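Local structure of bifunctional endomannanase/endoglucanase (Caldanaerobius polysaccharolyticus, 3W0K) at residues Arg70-Ala74 against Arg75-Met79; Phe62-Ile65 against Asp66-Arg70; Asn51-Tyr54 against Phe55-Asp58; Ile156-Val159 against Glu160-Lys164. The protein is a family 5 glycoside hydrolase that cleaves mannan and glucan chains at internal bonds, probably including those of cellulose. All coordinates share one frame; numbering follows the deposited sequence.

Contact 1 of 4, residues Arg70-Ala74 against Arg75-Met79; sequences RECSA and RNIHM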
loop_
_atom_site.group_PDB
_atom_site.type_symbol
_atom_site.label_atom_id
_atom_site.label_comp_id
_atom_site.label_asym_id
_atom_site.label_seq_id
_atom_site.Cartn_x
_atom_site.Cartn_y
_atom_site.Cartn_z
ATOM N N ARG A 70 9.448 -14.988 7.590
ATOM C CA ARG A 70 10.737 -15.656 7.722
ATOM C C ARG A 70 11.676 -15.311 6.575
ATOM O O ARG A 70 12.843 -14.988 6.799
ATOM C CB ARG A 70 10.553 -17.174 7.804
ATOM C CG ARG A 70 11.861 -17.949 7.804
ATOM C CD ARG A 70 11.658 -19.389 8.247
ATOM N NE ARG A 70 11.318 -19.480 9.665
ATOM C CZ ARG A 70 12.169 -19.236 10.661
ATOM N NH1 ARG A 70 13.422 -18.885 10.403
ATOM N NH2 ARG A 70 11.764 -19.339 11.920
ATOM N N GLU A 71 11.165 -15.366 5.351
ATOM C CA GLU A 71 11.991 -15.062 4.190
ATOM C C GLU A 71 12.381 -13.586 4.106
ATOM O O GLU A 71 13.490 -13.259 3.688
ATOM C CB GLU A 71 11.317 -15.545 2.903
ATOM C CG GLU A 71 11.079 -17.063 2.855
ATOM C CD GLU A 71 12.353 -17.902 2.933
ATOM O OE1 GLU A 71 13.461 -17.376 2.698
ATOM O OE2 GLU A 71 12.240 -19.113 3.224
ATOM N N CYS A 72 11.489 -12.693 4.526
ATOM C CA CYS A 72 11.802 -11.266 4.513
ATOM C C CYS A 72 12.860 -10.970 5.578
ATOM O O CYS A 72 13.875 -10.332 5.296
ATOM C CB CYS A 72 10.548 -10.426 4.774
ATOM S SG CYS A 72 9.437 -10.284 3.357
ATOM N N SER A 73 12.630 -11.459 6.794
ATOM C CA SER A 73 13.559 -11.240 7.899
ATOM C C SER A 73 14.960 -11.784 7.621
ATOM O O SER A 73 15.956 -11.148 7.971
ATOM C CB SER A 73 13.012 -11.852 9.194
ATOM O OG SER A 73 11.902 -11.113 9.676
ATOM N N ALA A 74 15.033 -12.941 6.970
ATOM C CA ALA A 74 16.318 -13.558 6.649
ATOM C C ALA A 74 17.168 -12.671 5.742
ATOM O O ALA A 74 18.399 -12.725 5.785
ATOM C CB ALA A 74 16.100 -14.915 5.997
ATOM N N ARG A 75 16.501 -11.836 4.950
ATOM C CA ARG A 75 17.169 -10.936 4.011
ATOM C C ARG A 75 17.175 -9.474 4.465
ATOM O O ARG A 75 17.365 -8.563 3.651
ATOM C CB ARG A 75 16.507 -11.056 2.638
ATOM C CG ARG A 75 16.616 -12.437 2.029
ATOM C CD ARG A 75 15.655 -12.612 0.870
ATOM N NE ARG A 75 15.829 -13.911 0.228
ATOM C CZ ARG A 75 15.396 -15.065 0.720
ATOM N NH1 ARG A 75 14.741 -15.098 1.874
ATOM N NH2 ARG A 75 15.654 -16.196 0.078
ATOM N N ASN A 76 16.967 -9.255 5.762
ATOM C CA ASN A 76 16.945 -7.911 6.342
ATOM C C ASN A 76 15.917 -6.999 5.675
ATOM O O ASN A 76 16.178 -5.826 5.410
ATOM C CB ASN A 76 18.340 -7.275 6.296
ATOM C CG ASN A 76 19.294 -7.881 7.311
ATOM O OD1 ASN A 76 18.870 -8.480 8.297
ATOM N ND2 ASN A 76 20.592 -7.705 7.083
ATOM N N ILE A 77 14.752 -7.568 5.393
ATOM C CA ILE A 77 13.658 -6.835 4.775
ATOM C C ILE A 77 12.508 -6.775 5.769
ATOM O O ILE A 77 12.127 -7.795 6.341
ATOM C CB ILE A 77 13.176 -7.543 3.484
ATOM C CG1 ILE A 77 14.261 -7.463 2.407
ATOM C CG2 ILE A 77 11.877 -6.921 2.983
ATOM C CD1 ILE A 77 13.963 -8.282 1.170
ATOM N N HIS A 78 12.012 -5.566 6.021
ATOM C CA HIS A 78 10.882 -5.352 6.923
ATOM C C HIS A 78 9.607 -5.749 6.186
ATOM O O HIS A 78 9.428 -5.396 5.015
ATOM C CB HIS A 78 10.791 -3.871 7.312
ATOM C CG HIS A 78 9.546 -3.519 8.070
ATOM N ND1 HIS A 78 9.508 -3.452 9.446
ATOM C CD2 HIS A 78 8.291 -3.232 7.644
ATOM C CE1 HIS A 78 8.283 -3.143 9.836
ATOM N NE2 HIS A 78 7.526 -3.005 8.762
ATOM N N MET A 79 8.727 -6.481 6.867
ATOM C CA MET A 79 7.469 -6.896 6.260
ATOM C C MET A 79 6.294 -6.149 6.871
ATOM O O MET A 79 6.127 -6.116 8.093
ATOM C CB MET A 79 7.245 -8.400 6.420
ATOM C CG MET A 79 5.999 -8.897 5.685
ATOM S SD MET A 79 5.727 -10.671 5.827
ATOM C CE MET A 79 4.271 -10.712 6.862
HETATM O O HOH W 1 10.642 -9.331 8.085
#
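R75 reaches back over the last turn of helix 62-74 to E71, just where a Schellman motif ends the helix and the chain turns into barrel strand 78-83. I77 N donates to C72 O (2.9 Å) and N76 N to S73 O (3.1 Å), with N76 at positive phi as the C-prime residue. C72 O is gripped a second time by R75 N, which comes from the opposite face of the carbonyl plane. The tight side faces the barrel: C72 CB packs on I77 CB at 4.1 Å and on M79 CB at 4.2 Å, and V39 of strand 38-44 touches both C72 and I77. The other side is looser and reaches solvent, with A74 and N76 exposed. R75 NH1 forks in the plane of its guanidinium group, giving one bond to E71 O (2.9 Å) and a salt bridge to E71 OE1 (2.7 Å, N-H...O 165°). The carboxylate offers its anti lone pair, and its plane is turned 57° from the guanidinium. E71 is bent at chi2 (-61°), which curls OE1 round to the arginine. R75 NE forms a second salt bridge with D29 of helix 25-33. A leucine in place of R75 would probably leave the carboxylates of E71 and D29 without the cation they share and weaken the link to helix 25-33. On the S73 side a water accepts from S73 OG and donates to I77 O, 2.8 Å away.

Contact 2 of 4, residues Phe62-Ile65 against Asp66-Arg70; sequences FEYI and DLYLR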
loop_
_atom_site.group_PDB
_atom_site.type_symbol
_atom_site.label_atom_id
_atom_site.label_comp_id
_atom_site.label_asym_id
_atom_site.label_seq_id
_atom_site.Cartn_x
_atom_site.Cartn_y
_atom_site.Cartn_z
ATOM N N PHE A 62 -2.321 -19.205 7.931
ATOM C CA PHE A 62 -1.365 -18.242 8.481
ATOM C C PHE A 62 0.083 -18.718 8.344
ATOM O O PHE A 62 1.019 -17.934 8.512
ATOM C CB PHE A 62 -1.672 -17.936 9.950
ATOM C CG PHE A 62 -3.002 -17.267 10.180
ATOM C CD1 PHE A 62 -3.564 -17.255 11.452
ATOM C CD2 PHE A 62 -3.693 -16.649 9.138
ATOM C CE1 PHE A 62 -4.791 -16.637 11.689
ATOM C CE2 PHE A 62 -4.922 -16.029 9.367
ATOM C CZ PHE A 62 -5.469 -16.025 10.643
ATOM N N GLU A 63 0.269 -20.004 8.058
ATOM C CA GLU A 63 1.614 -20.536 7.875
ATOM C C GLU A 63 2.285 -19.877 6.675
ATOM O O GLU A 63 3.511 -19.800 6.608
ATOM C CB GLU A 63 1.587 -22.057 7.738
ATOM C CG GLU A 63 1.235 -22.741 9.049
ATOM C CD GLU A 63 1.175 -24.255 8.952
ATOM O OE1 GLU A 63 0.682 -24.877 9.917
ATOM O OE2 GLU A 63 1.618 -24.824 7.930
ATOM N N TYR A 64 1.476 -19.391 5.734
ATOM C CA TYR A 64 2.009 -18.693 4.567
ATOM C C TYR A 64 2.555 -17.346 5.012
ATOM O O TYR A 64 3.617 -16.923 4.562
ATOM C CB TYR A 64 0.932 -18.479 3.508
ATOM C CG TYR A 64 0.753 -19.654 2.583
ATOM C CD1 TYR A 64 1.582 -19.816 1.468
ATOM C CD2 TYR A 64 -0.249 -20.594 2.804
ATOM C CE1 TYR A 64 1.411 -20.885 0.596
ATOM C CE2 TYR A 64 -0.429 -21.668 1.934
ATOM C CZ TYR A 64 0.402 -21.804 0.836
ATOM O OH TYR A 64 0.221 -22.857 -0.031
ATOM N N ILE A 65 1.826 -16.675 5.901
ATOM C CA ILE A 65 2.260 -15.380 6.414
ATOM C C ILE A 65 3.538 -15.569 7.231
ATOM O O ILE A 65 4.460 -14.762 7.132
ATOM C CB ILE A 65 1.144 -14.690 7.233
ATOM C CG1 ILE A 65 -0.088 -14.486 6.342
ATOM C CG2 ILE A 65 1.630 -13.340 7.760
ATOM C CD1 ILE A 65 -1.300 -13.928 7.058
ATOM N N ASP A 66 3.617 -16.674 7.978
ATOM C CA ASP A 66 4.815 -16.986 8.768
ATOM C C ASP A 66 6.006 -17.114 7.820
ATOM O O ASP A 66 7.100 -16.626 8.109
ATOM C CB ASP A 66 4.677 -18.335 9.487
ATOM C CG ASP A 66 3.623 -18.339 10.572
ATOM O OD1 ASP A 66 3.067 -17.276 10.907
ATOM O OD2 ASP A 66 3.363 -19.437 11.104
ATOM N N LEU A 67 5.775 -17.789 6.695
ATOM C CA LEU A 67 6.809 -18.017 5.692
ATOM C C LEU A 67 7.269 -16.718 5.042
ATOM O O LEU A 67 8.467 -16.514 4.835
ATOM C CB LEU A 67 6.315 -19.009 4.634
ATOM C CG LEU A 67 7.334 -19.475 3.591
ATOM C CD1 LEU A 67 8.585 -20.017 4.267
ATOM C CD2 LEU A 67 6.693 -20.536 2.707
ATOM N N TYR A 68 6.321 -15.838 4.725
ATOM C CA TYR A 68 6.668 -14.554 4.124
ATOM C C TYR A 68 7.568 -13.789 5.095
ATOM O O TYR A 68 8.585 -13.217 4.699
ATOM C CB TYR A 68 5.414 -13.713 3.853
ATOM C CG TYR A 68 4.391 -14.305 2.901
ATOM C CD1 TYR A 68 4.723 -15.329 2.011
ATOM C CD2 TYR A 68 3.080 -13.834 2.902
ATOM C CE1 TYR A 68 3.762 -15.871 1.143
ATOM C CE2 TYR A 68 2.119 -14.362 2.046
ATOM C CZ TYR A 68 2.461 -15.375 1.170
ATOM O OH TYR A 68 1.500 -15.883 0.327
ATOM N N LEU A 69 7.185 -13.785 6.372
ATOM C CA LEU A 69 7.945 -13.091 7.409
ATOM C C LEU A 69 9.354 -13.663 7.548
ATOM O O LEU A 69 10.335 -12.916 7.600
ATOM C CB LEU A 69 7.214 -13.173 8.757
ATOM C CG LEU A 69 7.943 -12.583 9.970
ATOM C CD1 LEU A 69 8.192 -11.092 9.778
ATOM C CD2 LEU A 69 7.138 -12.835 11.239
ATOM N N ARG A 70 9.448 -14.988 7.590
ATOM C CA ARG A 70 10.737 -15.656 7.722
ATOM C C ARG A 70 11.676 -15.311 6.575
ATOM O O ARG A 70 12.843 -14.988 6.799
ATOM C CB ARG A 70 10.553 -17.174 7.804
ATOM C CG ARG A 70 11.861 -17.949 7.804
ATOM C CD ARG A 70 11.658 -19.389 8.247
ATOM N NE ARG A 70 11.318 -19.480 9.665
ATOM C CZ ARG A 70 12.169 -19.236 10.661
ATOM N NH1 ARG A 70 13.422 -18.885 10.403
ATOM N NH2 ARG A 70 11.764 -19.339 11.920
#
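Y64 and Y68 lie one turn apart on the alpha-helix 62-74, the helical arm of the beta-alpha-beta unit that links barrel strands 38-44 and 78-83. The backbone contributes four i to i+4 hydrogen bonds: D66 N to F62 O, L67 N to E63 O, Y68 N to Y64 O and L69 N to I65 O, the last being the straightest (3.0 Å, 165°). Contacts to flat groups centre on Y68. Its CG stands beside its own backbone N (chi1 -61°), which lays the ring back over the preceding turn, and Y64 O sits 3.1 Å above one face, offset toward the rim. The same carbonyl oxygen thus takes the amide N-H of Y68 and rests on its ring. The apolar contact is slight: the two tyrosine side chains slant across one another, with Y64 CB 4.2 Å from Y68 CZ. Beyond the pair, the Y68 ring meets that of W10 and its OH is hydrogen-bonded to E21 O, while the F62 ring meets W48 edge to face. Polar side chains turn mostly to other partners. E63 OE2 forms a salt bridge with K60, and D66 binds R121 through OD2 and Y122 through OD1, R121 being the last residue of helix 105-121 and Y122 the one after it. The two carboxylates do not touch, E63 OE1 and D66 OD2 being 6.2 Å apart. D66 folds back along the helix until its CG lies 3.3 Å from F62 O.

Contact 3 of 4, residues Asn51-Tyr54 against Phe55-Asp58; sequences NFDY and FNPD
The rings of Y54 and F55 follow one another in the chain, and F55 CD2 comes within 4.1 Å of Y54 CB. One face of the Y54 ring carries F52 O, 3.3 Å above the plane and over the ring centre. That carbonyl also receives a weak bond from Y54 N, which closes an inverse gamma turn centred on D53. At the edge of the F55 ring, in its plane, lies a water that accepts from F55 N and donates to D53 OD1 (2.7 Å). The remaining flat groups, the D53 carboxylate and the N56 amide, slant across each other with planes 34° apart. D53 puts CG opposite its backbone N (chi1 -168°), which brings OD2 to 3.5 Å from N56 CB. A second water joins the ends of the two side chains, donating to D53 OD2 and accepting from N56 ND2. The backbone makes a type I beta turn from D53 to N56, with N56 N bonded to D53 O at 3.1 Å. A third water donates to both D53 O and N56 O. Much of this turn is therefore knit by solvent, as suits its place on the surface. It belongs to the long loop between strand 38-44 and helix 62-74. Y54 OH is hydrogen-bonded to D99, which precedes helix 105-121; the F55 ring meets Y113 and P57 rests on Y113 and L117, so the turn leans against that helix.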
loop_
_atom_site.group_PDB
_atom_site.type_symbol
_atom_site.label_atom_id
_atom_site.label_comp_id
_atom_site.label_asym_id
_atom_site.label_seq_id
_atom_site.Cartn_x
_atom_site.Cartn_y
_atom_site.Cartn_z
ATOM N N ASN A 51 -17.334 -17.767 3.896
ATOM C CA ASN A 51 -18.664 -17.174 4.014
ATOM C C ASN A 51 -18.874 -16.203 5.184
ATOM O O ASN A 51 -19.850 -16.311 5.935
ATOM C CB ASN A 51 -19.721 -18.284 4.041
ATOM C CG ASN A 51 -21.120 -17.767 3.771
ATOM O OD1 ASN A 51 -21.314 -16.853 2.967
ATOM N ND2 ASN A 51 -22.106 -18.353 4.445
ATOM N N PHE A 52 -17.944 -15.264 5.333
ATOM C CA PHE A 52 -18.005 -14.229 6.370
ATOM C C PHE A 52 -18.000 -14.734 7.811
ATOM O O PHE A 52 -18.394 -14.013 8.727
ATOM C CB PHE A 52 -19.222 -13.323 6.122
ATOM C CG PHE A 52 -19.385 -12.923 4.685
ATOM C CD1 PHE A 52 -18.505 -12.019 4.098
ATOM C CD2 PHE A 52 -20.379 -13.500 3.899
ATOM C CE1 PHE A 52 -18.609 -11.701 2.742
ATOM C CE2 PHE A 52 -20.492 -13.189 2.546
ATOM C CZ PHE A 52 -19.604 -12.288 1.967
ATOM N N ASP A 53 -17.521 -15.963 8.004
ATOM C CA ASP A 53 -17.434 -16.591 9.327
ATOM C C ASP A 53 -16.109 -16.118 9.941
ATOM O O ASP A 53 -15.175 -16.904 10.130
ATOM C CB ASP A 53 -17.436 -18.113 9.133
ATOM C CG ASP A 53 -17.646 -18.890 10.423
ATOM O OD1 ASP A 53 -17.763 -18.293 11.513
ATOM O OD2 ASP A 53 -17.689 -20.132 10.329
ATOM N N TYR A 54 -16.051 -14.826 10.259
ATOM C CA TYR A 54 -14.850 -14.178 10.794
ATOM C C TYR A 54 -14.210 -14.845 11.996
ATOM O O TYR A 54 -12.985 -14.877 12.111
ATOM C CB TYR A 54 -15.137 -12.719 11.168
ATOM C CG TYR A 54 -15.938 -11.933 10.152
ATOM C CD1 TYR A 54 -15.545 -11.864 8.814
ATOM C CD2 TYR A 54 -17.095 -11.257 10.538
ATOM C CE1 TYR A 54 -16.292 -11.139 7.883
ATOM C CE2 TYR A 54 -17.846 -10.528 9.618
ATOM C CZ TYR A 54 -17.438 -10.475 8.295
ATOM O OH TYR A 54 -18.179 -9.753 7.387
ATOM N N PHE A 55 -15.038 -15.363 12.895
ATOM C CA PHE A 55 -14.533 -15.992 14.105
ATOM C C PHE A 55 -14.076 -17.440 13.998
ATOM O O PHE A 55 -13.690 -18.045 15.000
ATOM C CB PHE A 55 -15.518 -15.774 15.249
ATOM C CG PHE A 55 -15.677 -14.331 15.615
ATOM C CD1 PHE A 55 -14.852 -13.750 16.574
ATOM C CD2 PHE A 55 -16.602 -13.533 14.953
ATOM C CE1 PHE A 55 -14.945 -12.392 16.865
ATOM C CE2 PHE A 55 -16.702 -12.172 15.237
ATOM C CZ PHE A 55 -15.871 -11.603 16.193
ATOM N N ASN A 56 -14.073 -17.977 12.781
ATOM C CA ASN A 56 -13.603 -19.342 12.554
ATOM C C ASN A 56 -12.546 -19.330 11.449
ATOM O O ASN A 56 -12.704 -19.966 10.408
ATOM C CB ASN A 56 -14.758 -20.271 12.174
ATOM C CG ASN A 56 -14.356 -21.740 12.191
ATOM O OD1 ASN A 56 -13.816 -22.233 13.181
ATOM N ND2 ASN A 56 -14.605 -22.439 11.089
ATOM N N PRO A 57 -11.445 -18.593 11.662
ATOM C CA PRO A 57 -10.405 -18.547 10.636
ATOM C C PRO A 57 -9.660 -19.871 10.516
ATOM O O PRO A 57 -9.561 -20.625 11.486
ATOM C CB PRO A 57 -9.477 -17.450 11.155
ATOM C CG PRO A 57 -9.562 -17.630 12.631
ATOM C CD PRO A 57 -11.049 -17.807 12.843
ATOM N N ASP A 58 -9.202 -20.181 9.310
ATOM C CA ASP A 58 -8.420 -21.390 9.091
ATOM C C ASP A 58 -6.994 -20.938 9.390
ATOM O O ASP A 58 -6.297 -20.424 8.513
ATOM C CB ASP A 58 -8.543 -21.862 7.638
ATOM C CG ASP A 58 -7.786 -23.160 7.371
ATOM O OD1 ASP A 58 -7.062 -23.648 8.266
ATOM O OD2 ASP A 58 -7.916 -23.692 6.250
HETATM O O HOH W 2 -17.979 -15.923 12.777
HETATM O O HOH W 3 -16.047 -21.556 8.533
HETATM O O HOH W 4 -14.125 -19.271 8.182
#

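Contact 4 of 4, residues Ile156-Val159 against Glu160-Lys164; sequences IRTV and EAIRK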
loop_
_atom_site.group_PDB
_atom_site.type_symbol
_atom_site.label_atom_id
_atom_site.label_comp_id
_atom_site.label_asym_id
_atom_site.label_seq_id
_atom_site.Cartn_x
_atom_site.Cartn_y
_atom_site.Cartn_z
ATOM N N ILE A 156 -8.861 3.654 16.463
ATOM C CA ILE A 156 -8.451 3.716 17.864
ATOM C C ILE A 156 -8.778 2.411 18.591
ATOM O O ILE A 156 -7.951 1.890 19.344
ATOM C CB ILE A 156 -9.091 4.934 18.571
ATOM C CG1 ILE A 156 -8.474 6.226 18.023
ATOM C CG2 ILE A 156 -8.876 4.856 20.081
ATOM C CD1 ILE A 156 -9.211 7.486 18.433
ATOM N N ARG A 157 -9.956 1.850 18.321
ATOM C CA ARG A 157 -10.350 0.592 18.946
ATOM C C ARG A 157 -9.385 -0.526 18.541
ATOM O O ARG A 157 -8.941 -1.308 19.377
ATOM C CB ARG A 157 -11.775 0.198 18.538
ATOM C CG ARG A 157 -12.193 -1.138 19.128
ATOM C CD ARG A 157 -13.510 -1.663 18.586
ATOM N NE ARG A 157 -13.733 -3.018 19.080
ATOM C CZ ARG A 157 -14.625 -3.874 18.592
ATOM N NH1 ARG A 157 -15.413 -3.527 17.578
ATOM N NH2 ARG A 157 -14.697 -5.100 19.095
ATOM N N THR A 158 -9.060 -0.582 17.252
ATOM C CA THR A 158 -8.169 -1.607 16.721
ATOM C C THR A 158 -6.744 -1.464 17.252
ATOM O O THR A 158 -6.125 -2.453 17.649
ATOM C CB THR A 158 -8.177 -1.586 15.180
ATOM O OG1 THR A 158 -9.531 -1.671 14.717
ATOM C CG2 THR A 158 -7.401 -2.773 14.623
ATOM N N VAL A 159 -6.244 -0.231 17.274
ATOM C CA VAL A 159 -4.900 0.064 17.767
ATOM C C VAL A 159 -4.772 -0.324 19.240
ATOM O O VAL A 159 -3.780 -0.934 19.645
ATOM C CB VAL A 159 -4.555 1.557 17.570
ATOM C CG1 VAL A 159 -3.325 1.944 18.380
ATOM C CG2 VAL A 159 -4.306 1.835 16.091
ATOM N N GLU A 160 -5.793 -0.000 20.030
ATOM C CA GLU A 160 -5.781 -0.336 21.450
ATOM C C GLU A 160 -5.836 -1.846 21.670
ATOM O O GLU A 160 -5.178 -2.373 22.570
ATOM C CB GLU A 160 -6.933 0.364 22.174
ATOM C CG GLU A 160 -6.720 1.871 22.325
ATOM C CD GLU A 160 -7.846 2.577 23.069
ATOM O OE1 GLU A 160 -8.879 1.938 23.367
ATOM O OE2 GLU A 160 -7.695 3.786 23.349
ATOM N N ALA A 161 -6.591 -2.545 20.826
ATOM C CA ALA A 161 -6.709 -3.997 20.933
ATOM C C ALA A 161 -5.371 -4.669 20.621
ATOM O O ALA A 161 -4.965 -5.610 21.302
ATOM C CB ALA A 161 -7.795 -4.510 19.998
ATOM N N ILE A 162 -4.688 -4.183 19.586
ATOM C CA ILE A 162 -3.385 -4.730 19.208
ATOM C C ILE A 162 -2.362 -4.455 20.315
ATOM O O ILE A 162 -1.638 -5.360 20.740
ATOM C CB ILE A 162 -2.884 -4.104 17.879
ATOM C CG1 ILE A 162 -3.754 -4.583 16.717
ATOM C CG2 ILE A 162 -1.410 -4.450 17.632
ATOM C CD1 ILE A 162 -3.534 -3.799 15.430
ATOM N N ARG A 163 -2.335 -3.216 20.797
ATOM C CA ARG A 163 -1.395 -2.810 21.840
ATOM C C ARG A 163 -1.591 -3.491 23.188
ATOM O O ARG A 163 -0.641 -3.607 23.966
ATOM C CB ARG A 163 -1.385 -1.291 21.997
ATOM C CG ARG A 163 -0.717 -0.601 20.824
ATOM C CD ARG A 163 -0.718 0.908 20.950
ATOM N NE ARG A 163 0.037 1.520 19.857
ATOM C CZ ARG A 163 -0.075 2.791 19.480
ATOM N NH1 ARG A 163 -0.916 3.608 20.102
ATOM N NH2 ARG A 163 0.659 3.244 18.474
ATOM N N LYS A 164 -2.816 -3.922 23.477
ATOM C CA LYS A 164 -3.086 -4.614 24.734
ATOM C C LYS A 164 -2.352 -5.957 24.718
ATOM O O LYS A 164 -1.861 -6.425 25.749
ATOM C CB LYS A 164 -4.590 -4.832 24.917
ATOM C CG LYS A 164 -4.957 -5.522 26.221
ATOM C CD LYS A 164 -6.461 -5.579 26.419
ATOM C CE LYS A 164 -6.815 -6.325 27.698
ATOM N NZ LYS A 164 -6.357 -7.744 27.656
#
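R163 N donates to V159 O (2.9 Å, N-H...O 164°), one of four successive i to i+4 bonds along helix 148-165. The others run from E160 N to I156 O, from A161 N to R157 O and from I162 N to T158 O. The polar side-chain ends are held outside the turn: R163 NH1 by L189 O, R157 NH2 in a salt bridge with D109 of helix 105-121, and T158 OG1 by L154 O. Packing starts where V159 and R163 run side by side. V159 CG1, set opposite the backbone N (chi1 166°), lies 3.3 Å above one face of the R163 guanidinium, offset toward its rim, and 3.4 Å from NH1. The group is thus backed by a methyl while NH1 bonds L189 O. A serine at R163 would probably leave L189 O without this donor and uncover the methyl of V159. Further out, I156 CG2 lies alongside the carboxylate of E160, 3.6 Å from OE2. On the buried side T158 CG2 meets I162 CD1 at 4.1 Å, the two side chains slanting past each other. V159 and I162 both press on I171 of strand 170-174, and T158 on F111 and W115 of helix 105-121. This is the layering of a (beta/alpha)8 barrel, in which an outer helix, here between strands 130-133 and 170-174, lays its apolar side on the sheet.

Overall arrangement
Along the chain the order is contact 3, contact 2, contact 1 and then contact 4, all on one (beta/alpha)8 barrel. Contacts 3, 2 and 1 follow the path from strand 38-44 to strand 78-83: a surface loop, the body of helix 62-74 and its C-terminal end. Contacts 1 and 2 share R70, have centres about 11 Å apart and meet where M79 SD lies 3.6 Å from Y68 CB. Contact 3 touches contact 2 through P57 CB and F62 CZ. Contact 4 belongs to the later helix 148-165, its centre about 21 Å from that of contact 3. Helix 105-121 lies between, touched by contacts 2, 3 and 4, and so ties successive units of the barrel wall together.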